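Side-chain contacts in UDP-N-acetylglucosamine 3-dehydrogenase (Acidithiobacillus ferrooxidans, PDB 7BVJ), which catalyses the NAD(+)-dependent oxidation of the glucosamine 3-position of UDP-N-acetylglucosamine to a ketone, a step in making the diamino sugar of lipid A: residues V79-G84 / D101-M106; R138-E143 / L170-A175; H164-T169 / A298-V303. All coordinates share one frame; numbering follows the deposited sequence.

In the fold
Contact 1 lies in the NAD-binding Rossmann domain. Contacts 2 and 3 lie in the other part of the chain, around the mixed sheet, and share helix 157-173. Contact 2 packs the end of this helix on the sheet, and contact 3 packs its middle on helix 290-312. The centres of contacts 2 and 3 are about 10 Å apart, and they touch where L140 CD2 comes 3.6 Å from T169 OG1. Contact 1 is about 30 Å from contact 2 and about 24 Å from contact 3, centre to centre. H164, in contact 3, touches K91. One or the other of these two is the likely catalytic base. The L103 side chain is about 13 Å from NAD.

Contact 1 (V79-G84 / D101-M106); sequences VAMQAG and DALIGM
M81, L103 and M106 meet through sulfur, methyl and methylene groups, and no ring takes part. The flat groups are peptide units of the two helices. At the L103 peptide, M81 SD lies 3.8 Å from L103 O. At the other helix, M106 SD stands 4.2 Å from Q82 N, which belongs to the peptide between M81 and Q82.

The two methionines come from helices 73-82 and 97-110. These are neighbouring crossover helices of the Rossmann fold, on the same side of its parallel sheet. M81 is buried, while M106 is partly exposed. The backbones are nearest at M81 and M106, with CA atoms 7.2 Å apart. M81 has CG anti to its carbonyl carbon (chi1 -75°), and the chain is extended from there. This carries M81 SD across to helix 97-110, where it also lies 4.3 Å from L103 CD2. M106 answers from the other helix. M106 SD rests against M81 CB, 3.5 Å away. The M106 chain then bends at chi3 (-31°), and M106 CE turns back to lie 3.8 Å from L103 CD2 of its own helix.

On the sheet side, M81 also touches L112 and L114, so its chain reaches the edge strand 114-117. L103 packs on F74 and A77 of helix 73-82. Helix 73-82 ends soon after M81 in a Schellman motif with G84 as C-prime residue.

The contact consists of apolar sulfur and carbon contacts, probably mainly dispersive. The approach of M81 SD to L103 O is a mere contact. The flexible methionine chains adapt through their torsions, and no directional polar bond between the two segments fixes them.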
loop_
_atom_site.group_PDB
_atom_site.type_symbol
_atom_site.label_atom_id
_atom_site.label_comp_id
_atom_site.label_asym_id
_atom_site.label_seq_id
_atom_site.Cartn_x
_atom_site.Cartn_y
_atom_site.Cartn_z
ATOM N N VAL A 79 5.895 -20.437 -3.858
ATOM C CA VAL A 79 7.167 -21.007 -4.316
ATOM C C VAL A 79 8.340 -20.329 -3.609
ATOM O O VAL A 79 9.315 -20.983 -3.216
ATOM C CB VAL A 79 7.297 -20.916 -5.849
ATOM C CG1 VAL A 79 8.673 -21.429 -6.296
ATOM C CG2 VAL A 79 6.195 -21.727 -6.539
ATOM N N ALA A 80 8.246 -19.011 -3.403
ATOM C CA ALA A 80 9.359 -18.281 -2.812
ATOM C C ALA A 80 9.553 -18.668 -1.351
ATOM O O ALA A 80 10.688 -18.845 -0.897
ATOM C CB ALA A 80 9.145 -16.778 -2.962
ATOM N N MET A 81 8.462 -18.868 -0.614
ATOM C CA MET A 81 8.595 -19.259 0.783
ATOM C C MET A 81 8.973 -20.720 0.942
ATOM O O MET A 81 9.575 -21.082 1.959
ATOM C CB MET A 81 7.305 -18.984 1.551
ATOM C CG MET A 81 7.083 -17.521 1.859
ATOM S SD MET A 81 5.427 -17.217 2.493
ATOM C CE MET A 81 5.504 -15.457 2.693
ATOM N N GLN A 82 8.596 -21.579 -0.011
ATOM C CA GLN A 82 9.032 -22.971 0.062
ATOM C C GLN A 82 10.548 -23.070 -0.022
ATOM O O GLN A 82 11.142 -24.013 0.510
ATOM C CB GLN A 82 8.392 -23.795 -1.055
ATOM C CG GLN A 82 8.642 -25.279 -0.907
ATOM C CD GLN A 82 8.291 -25.776 0.484
ATOM O OE1 GLN A 82 7.173 -25.571 0.958
ATOM N NE2 GLN A 82 9.247 -26.426 1.150
ATOM N N ALA A 83 11.178 -22.106 -0.687
ATOM C CA ALA A 83 12.621 -21.976 -0.791
ATOM C C ALA A 83 13.241 -21.196 0.372
ATOM O O ALA A 83 14.398 -20.771 0.267
ATOM C CB ALA A 83 12.982 -21.292 -2.110
ATOM N N GLY A 84 12.504 -20.993 1.461
ATOM C CA GLY A 84 13.047 -20.277 2.611
ATOM C C GLY A 84 13.464 -18.856 2.307
ATOM O O GLY A 84 14.408 -18.350 2.925
ATOM N N ASP A 101 -4.369 -16.147 4.450
ATOM C CA ASP A 101 -4.245 -17.024 5.609
ATOM C C ASP A 101 -3.157 -18.070 5.391
ATOM O O ASP A 101 -2.307 -18.293 6.261
ATOM C CB ASP A 101 -5.590 -17.713 5.893
ATOM C CG ASP A 101 -6.649 -16.760 6.460
ATOM O OD1 ASP A 101 -6.278 -15.738 7.069
ATOM O OD2 ASP A 101 -7.856 -17.055 6.309
ATOM N N ALA A 102 -3.171 -18.719 4.224
ATOM C CA ALA A 102 -2.188 -19.762 3.936
ATOM C C ALA A 102 -0.768 -19.206 3.913
ATOM O O ALA A 102 0.163 -19.841 4.421
ATOM C CB ALA A 102 -2.521 -20.438 2.597
ATOM N N LEU A 103 -0.567 -18.038 3.296
ATOM C CA LEU A 103 0.797 -17.531 3.220
ATOM C C LEU A 103 1.281 -17.047 4.584
ATOM O O LEU A 103 2.459 -17.219 4.917
ATOM C CB LEU A 103 0.906 -16.424 2.169
ATOM C CG LEU A 103 0.718 -16.862 0.700
ATOM C CD1 LEU A 103 0.551 -15.670 -0.221
ATOM C CD2 LEU A 103 1.870 -17.731 0.211
ATOM N N ILE A 104 0.389 -16.470 5.396
ATOM C CA ILE A 104 0.757 -16.122 6.768
ATOM C C ILE A 104 1.190 -17.372 7.527
ATOM O O ILE A 104 2.228 -17.383 8.195
ATOM C CB ILE A 104 -0.412 -15.397 7.470
ATOM C CG1 ILE A 104 -0.579 -13.980 6.912
ATOM C CG2 ILE A 104 -0.205 -15.351 8.980
ATOM C CD1 ILE A 104 -1.964 -13.426 7.075
ATOM N N GLY A 105 0.418 -18.454 7.402
ATOM C CA GLY A 105 0.793 -19.694 8.071
ATOM C C GLY A 105 2.138 -20.231 7.612
ATOM O O GLY A 105 2.998 -20.582 8.429
ATOM N N MET A 106 2.337 -20.314 6.295
ATOM C CA MET A 106 3.599 -20.835 5.773
ATOM C C MET A 106 4.775 -19.956 6.196
ATOM O O MET A 106 5.873 -20.462 6.479
ATOM C CB MET A 106 3.522 -20.948 4.254
ATOM C CG MET A 106 4.672 -21.731 3.620
ATOM S SD MET A 106 4.843 -21.432 1.836
ATOM C CE MET A 106 3.143 -21.130 1.410
#

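Contact 2 (R138-E143 / L170-A175); sequences RYLEAE and LLLTGA
L140 reaches from strand 139-147 to the last turn of helix 157-173, one branch to each partner. L140 CD2 meets L172 CD1 at 4.3 Å, and L140 CD1 meets T173 CG2 at 4.4 Å. L140 is the closer-packed side of the contact. It is buried and also packs on T169, one turn earlier in the helix. Both approaches are light all the same. The strand and helix backbones are 9.7 Å apart at the CA atoms of L140 and L172, and the side chains span that distance.

The helix end is the looser side. L172 and T173 are both partly exposed, and each gives L140 a single methyl group. T173 has two roles. With chi1 at 55°, its CG2 is anti to the carbonyl carbon and faces L140. Its OG1 bonds to T169 O instead, within the helix. T173 OG1 also accepts a weak bond from A175 N (3.4 Å), just past G174. G174 has positive phi and ends the helix.

Further along the strand, E143 forms salt bridges with R221 and R223. R223 also lines the pocket of the bound disulfonic acid, and the L140 side chain is about 12 Å from that ligand.

The strand is therefore two-faced. Its apolar side takes the helix, as in an alpha/beta layer, through methyl contacts alone. Its charged side lies toward the anion pocket, where E143 would partly offset the arginine charge.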
loop_
_atom_site.group_PDB
_atom_site.type_symbol
_atom_site.label_atom_id
_atom_site.label_comp_id
_atom_site.label_asym_id
_atom_site.label_seq_id
_atom_site.Cartn_x
_atom_site.Cartn_y
_atom_site.Cartn_z
ATOM N N ARG A 138 -11.125 10.277 15.216
ATOM C CA ARG A 138 -12.547 10.004 15.333
ATOM C C ARG A 138 -13.230 9.970 13.977
ATOM O O ARG A 138 -14.202 9.224 13.802
ATOM C CB ARG A 138 -13.220 11.053 16.225
ATOM C CG ARG A 138 -12.436 11.394 17.488
ATOM C CD ARG A 138 -12.225 10.157 18.334
ATOM N NE ARG A 138 -12.016 10.462 19.743
ATOM C CZ ARG A 138 -11.868 9.531 20.675
ATOM N NH1 ARG A 138 -11.894 8.246 20.332
ATOM N NH2 ARG A 138 -11.695 9.876 21.944
ATOM N N TYR A 139 -12.738 10.748 13.011
ATOM C CA TYR A 139 -13.299 10.737 11.662
ATOM C C TYR A 139 -12.189 10.888 10.627
ATOM O O TYR A 139 -11.276 11.695 10.813
ATOM C CB TYR A 139 -14.338 11.862 11.530
ATOM C CG TYR A 139 -14.981 12.046 10.170
ATOM C CD1 TYR A 139 -15.701 11.028 9.566
ATOM C CD2 TYR A 139 -14.893 13.261 9.511
ATOM C CE1 TYR A 139 -16.287 11.206 8.322
ATOM C CE2 TYR A 139 -15.469 13.452 8.288
ATOM C CZ TYR A 139 -16.172 12.424 7.691
ATOM O OH TYR A 139 -16.761 12.643 6.460
ATOM N N LEU A 140 -12.251 10.106 9.538
ATOM C CA LEU A 140 -11.341 10.285 8.403
ATOM C C LEU A 140 -12.146 10.440 7.110
ATOM O O LEU A 140 -13.097 9.694 6.864
ATOM C CB LEU A 140 -10.354 9.116 8.223
ATOM C CG LEU A 140 -9.613 8.458 9.372
ATOM C CD1 LEU A 140 -10.516 7.429 10.025
ATOM C CD2 LEU A 140 -8.350 7.784 8.863
ATOM N N GLU A 141 -11.740 11.407 6.285
ATOM C CA GLU A 141 -12.377 11.729 5.018
ATOM C C GLU A 141 -11.277 11.755 3.966
ATOM O O GLU A 141 -10.344 12.550 4.080
ATOM C CB GLU A 141 -13.056 13.093 5.108
ATOM C CG GLU A 141 -14.349 13.225 4.400
ATOM C CD GLU A 141 -15.051 14.529 4.750
ATOM O OE1 GLU A 141 -14.403 15.599 4.699
ATOM O OE2 GLU A 141 -16.252 14.476 5.078
ATOM N N ALA A 142 -11.366 10.910 2.942
ATOM C CA ALA A 142 -10.254 10.834 1.995
ATOM C C ALA A 142 -10.753 10.776 0.560
ATOM O O ALA A 142 -11.858 10.290 0.283
ATOM C CB ALA A 142 -9.320 9.629 2.286
ATOM N N GLU A 143 -9.912 11.292 -0.349
ATOM C CA GLU A 143 -10.145 11.244 -1.793
ATOM C C GLU A 143 -8.890 10.759 -2.514
ATOM O O GLU A 143 -7.803 11.320 -2.327
ATOM C CB GLU A 143 -10.557 12.615 -2.353
ATOM C CG GLU A 143 -11.754 13.237 -1.678
ATOM C CD GLU A 143 -11.841 14.723 -1.941
ATOM O OE1 GLU A 143 -12.456 15.115 -2.965
ATOM O OE2 GLU A 143 -11.278 15.490 -1.125
ATOM N N LEU A 170 -7.315 1.708 9.077
ATOM C CA LEU A 170 -7.140 0.629 10.046
ATOM C C LEU A 170 -5.899 0.857 10.902
ATOM O O LEU A 170 -5.896 0.518 12.087
ATOM C CB LEU A 170 -7.079 -0.729 9.344
ATOM C CG LEU A 170 -8.396 -1.183 8.692
ATOM C CD1 LEU A 170 -8.160 -2.356 7.762
ATOM C CD2 LEU A 170 -9.463 -1.540 9.718
ATOM N N LEU A 171 -4.855 1.461 10.332
ATOM C CA LEU A 171 -3.606 1.637 11.069
ATOM C C LEU A 171 -3.708 2.771 12.084
ATOM O O LEU A 171 -3.348 2.604 13.251
ATOM C CB LEU A 171 -2.454 1.901 10.099
ATOM C CG LEU A 171 -1.070 2.070 10.724
ATOM C CD1 LEU A 171 -0.551 0.729 11.155
ATOM C CD2 LEU A 171 -0.127 2.726 9.748
ATOM N N LEU A 172 -4.189 3.931 11.653
ATOM C CA LEU A 172 -4.315 5.064 12.556
ATOM C C LEU A 172 -5.295 4.781 13.678
ATOM O O LEU A 172 -5.094 5.262 14.799
ATOM C CB LEU A 172 -4.748 6.308 11.786
ATOM C CG LEU A 172 -3.752 6.701 10.702
ATOM C CD1 LEU A 172 -4.199 7.969 10.011
ATOM C CD2 LEU A 172 -2.359 6.866 11.300
ATOM N N THR A 173 -6.348 4.000 13.414
ATOM C CA THR A 173 -7.307 3.719 14.476
ATOM C C THR A 173 -6.951 2.499 15.311
ATOM O O THR A 173 -7.266 2.458 16.508
ATOM C CB THR A 173 -8.710 3.524 13.897
ATOM O OG1 THR A 173 -8.670 2.488 12.899
ATOM C CG2 THR A 173 -9.237 4.848 13.294
ATOM N N GLY A 174 -6.328 1.488 14.715
ATOM C CA GLY A 174 -6.155 0.248 15.447
ATOM C C GLY A 174 -7.446 -0.492 15.715
ATOM O O GLY A 174 -7.480 -1.374 16.574
ATOM N N ALA A 175 -8.509 -0.178 14.980
ATOM C CA ALA A 175 -9.825 -0.750 15.209
ATOM C C ALA A 175 -10.222 -1.648 14.040
ATOM O O ALA A 175 -9.532 -1.722 13.017
ATOM C CB ALA A 175 -10.851 0.367 15.429
#

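Contact 3 (H164-T169 / A298-V303); sequences HDLDLT and AAALQV
L166 packs on A300 and V303 where helix 157-173 lies against helix 290-312, a helix-helix contact beside the mixed sheet of the C-terminal domain. The backbones come close here, with the CA atoms of L166 and A300 7.1 Å apart.

The bond from L166 CA to CB already points at the other helix, but CB only carries the chain across. CG is anti to the carbonyl carbon (chi1 -70°), and there the chain forks. L166 CD1 drops onto the small A300, 3.9 Å from A300 CA and 4.1 Å from A300 CB. V303 CG2 lies 4.1 Å from both L166 CD1 and L166 CD2, so the leucine and valine touch tip to tip. Neighbours complete the buried site: L166 also packs on M199 and L209 of the sheet, and V303 on I158 and M162.

The polar residues of the same helix face elsewhere. D167 forms a salt bridge with R121, and D165 one with R144. Inside the helix, D165 O accepts two bonds from T169. T169 N is 2.9 Å and T169 OG1 2.8 Å from D165 O, and they reach it from opposite faces of its carbonyl plane.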
loop_
_atom_site.group_PDB
_atom_site.type_symbol
_atom_site.label_atom_id
_atom_site.label_comp_id
_atom_site.label_asym_id
_atom_site.label_seq_id
_atom_site.Cartn_x
_atom_site.Cartn_y
_atom_site.Cartn_z
ATOM N N HIS A 164 -5.515 1.950 -0.173
ATOM C CA HIS A 164 -4.542 2.796 0.527
ATOM C C HIS A 164 -5.156 3.438 1.757
ATOM O O HIS A 164 -4.616 3.347 2.871
ATOM C CB HIS A 164 -4.020 3.895 -0.399
ATOM C CG HIS A 164 -3.122 3.395 -1.487
ATOM N ND1 HIS A 164 -1.978 2.670 -1.231
ATOM C CD2 HIS A 164 -3.201 3.513 -2.835
ATOM C CE1 HIS A 164 -1.386 2.369 -2.372
ATOM N NE2 HIS A 164 -2.109 2.864 -3.360
ATOM N N ASP A 165 -6.287 4.114 1.567
ATOM C CA ASP A 165 -6.897 4.842 2.664
ATOM C C ASP A 165 -7.657 3.919 3.602
ATOM O O ASP A 165 -7.719 4.192 4.804
ATOM C CB ASP A 165 -7.782 5.944 2.097
ATOM C CG ASP A 165 -7.008 6.846 1.150
ATOM O OD1 ASP A 165 -5.948 7.350 1.574
ATOM O OD2 ASP A 165 -7.427 7.010 -0.022
ATOM N N LEU A 166 -8.186 2.805 3.100
ATOM C CA LEU A 166 -8.673 1.777 4.013
ATOM C C LEU A 166 -7.564 1.320 4.957
ATOM O O LEU A 166 -7.776 1.215 6.175
ATOM C CB LEU A 166 -9.249 0.603 3.224
ATOM C CG LEU A 166 -10.579 0.909 2.506
ATOM C CD1 LEU A 166 -10.893 -0.103 1.378
ATOM C CD2 LEU A 166 -11.749 0.984 3.505
ATOM N N ASP A 167 -6.359 1.079 4.420
ATOM C CA ASP A 167 -5.257 0.628 5.258
ATOM C C ASP A 167 -4.852 1.702 6.259
ATOM O O ASP A 167 -4.626 1.405 7.435
ATOM C CB ASP A 167 -4.068 0.232 4.387
ATOM C CG ASP A 167 -2.852 -0.152 5.211
ATOM O OD1 ASP A 167 -2.984 -1.039 6.092
ATOM O OD2 ASP A 167 -1.772 0.446 4.982
ATOM N N LEU A 168 -4.727 2.948 5.793
ATOM C CA LEU A 168 -4.396 4.054 6.679
ATOM C C LEU A 168 -5.404 4.162 7.811
ATOM O O LEU A 168 -5.034 4.374 8.968
ATOM C CB LEU A 168 -4.350 5.364 5.894
ATOM C CG LEU A 168 -3.140 5.528 4.973
ATOM C CD1 LEU A 168 -3.237 6.808 4.121
ATOM C CD2 LEU A 168 -1.836 5.479 5.796
ATOM N N THR A 169 -6.685 4.020 7.480
ATOM C CA THR A 169 -7.745 4.025 8.475
ATOM C C THR A 169 -7.512 2.952 9.528
ATOM O O THR A 169 -7.523 3.226 10.743
ATOM C CB THR A 169 -9.074 3.788 7.767
ATOM O OG1 THR A 169 -9.388 4.910 6.914
ATOM C CG2 THR A 169 -10.157 3.529 8.793
ATOM N N ALA A 298 -9.434 -7.909 3.675
ATOM C CA ALA A 298 -10.799 -8.269 4.064
ATOM C C ALA A 298 -11.717 -7.048 4.062
ATOM O O ALA A 298 -12.854 -7.113 3.568
ATOM C CB ALA A 298 -10.796 -8.935 5.446
ATOM N N ALA A 299 -11.236 -5.919 4.588
ATOM C CA ALA A 299 -12.034 -4.695 4.507
ATOM C C ALA A 299 -12.319 -4.296 3.058
ATOM O O ALA A 299 -13.437 -3.879 2.713
ATOM C CB ALA A 299 -11.318 -3.560 5.242
ATOM N N ALA A 300 -11.308 -4.380 2.199
ATOM C CA ALA A 300 -11.490 -3.932 0.831
ATOM C C ALA A 300 -12.471 -4.835 0.111
ATOM O O ALA A 300 -13.293 -4.360 -0.673
ATOM C CB ALA A 300 -10.158 -3.883 0.097
ATOM N N LEU A 301 -12.420 -6.136 0.388
ATOM C CA LEU A 301 -13.395 -7.038 -0.210
ATOM C C LEU A 301 -14.807 -6.719 0.282
ATOM O O LEU A 301 -15.765 -6.752 -0.498
ATOM C CB LEU A 301 -12.997 -8.489 0.070
ATOM C CG LEU A 301 -11.712 -8.963 -0.636
ATOM C CD1 LEU A 301 -11.251 -10.291 -0.050
ATOM C CD2 LEU A 301 -11.918 -9.114 -2.142
ATOM N N GLN A 302 -14.959 -6.375 1.562
ATOM C CA GLN A 302 -16.277 -5.926 2.032
ATOM C C GLN A 302 -16.761 -4.710 1.248
ATOM O O GLN A 302 -17.912 -4.664 0.778
ATOM C CB GLN A 302 -16.225 -5.618 3.519
ATOM C CG GLN A 302 -16.750 -6.752 4.386
ATOM C CD GLN A 302 -17.176 -6.267 5.769
ATOM O OE1 GLN A 302 -18.373 -6.170 6.058
ATOM N NE2 GLN A 302 -16.197 -5.950 6.624
ATOM N N VAL A 303 -15.882 -3.720 1.072
ATOM C CA VAL A 303 -16.268 -2.538 0.309
ATOM C C VAL A 303 -16.668 -2.930 -1.112
ATOM O O VAL A 303 -17.693 -2.485 -1.627
ATOM C CB VAL A 303 -15.144 -1.487 0.302
ATOM C CG1 VAL A 303 -15.500 -0.381 -0.698
ATOM C CG2 VAL A 303 -14.945 -0.875 1.717
#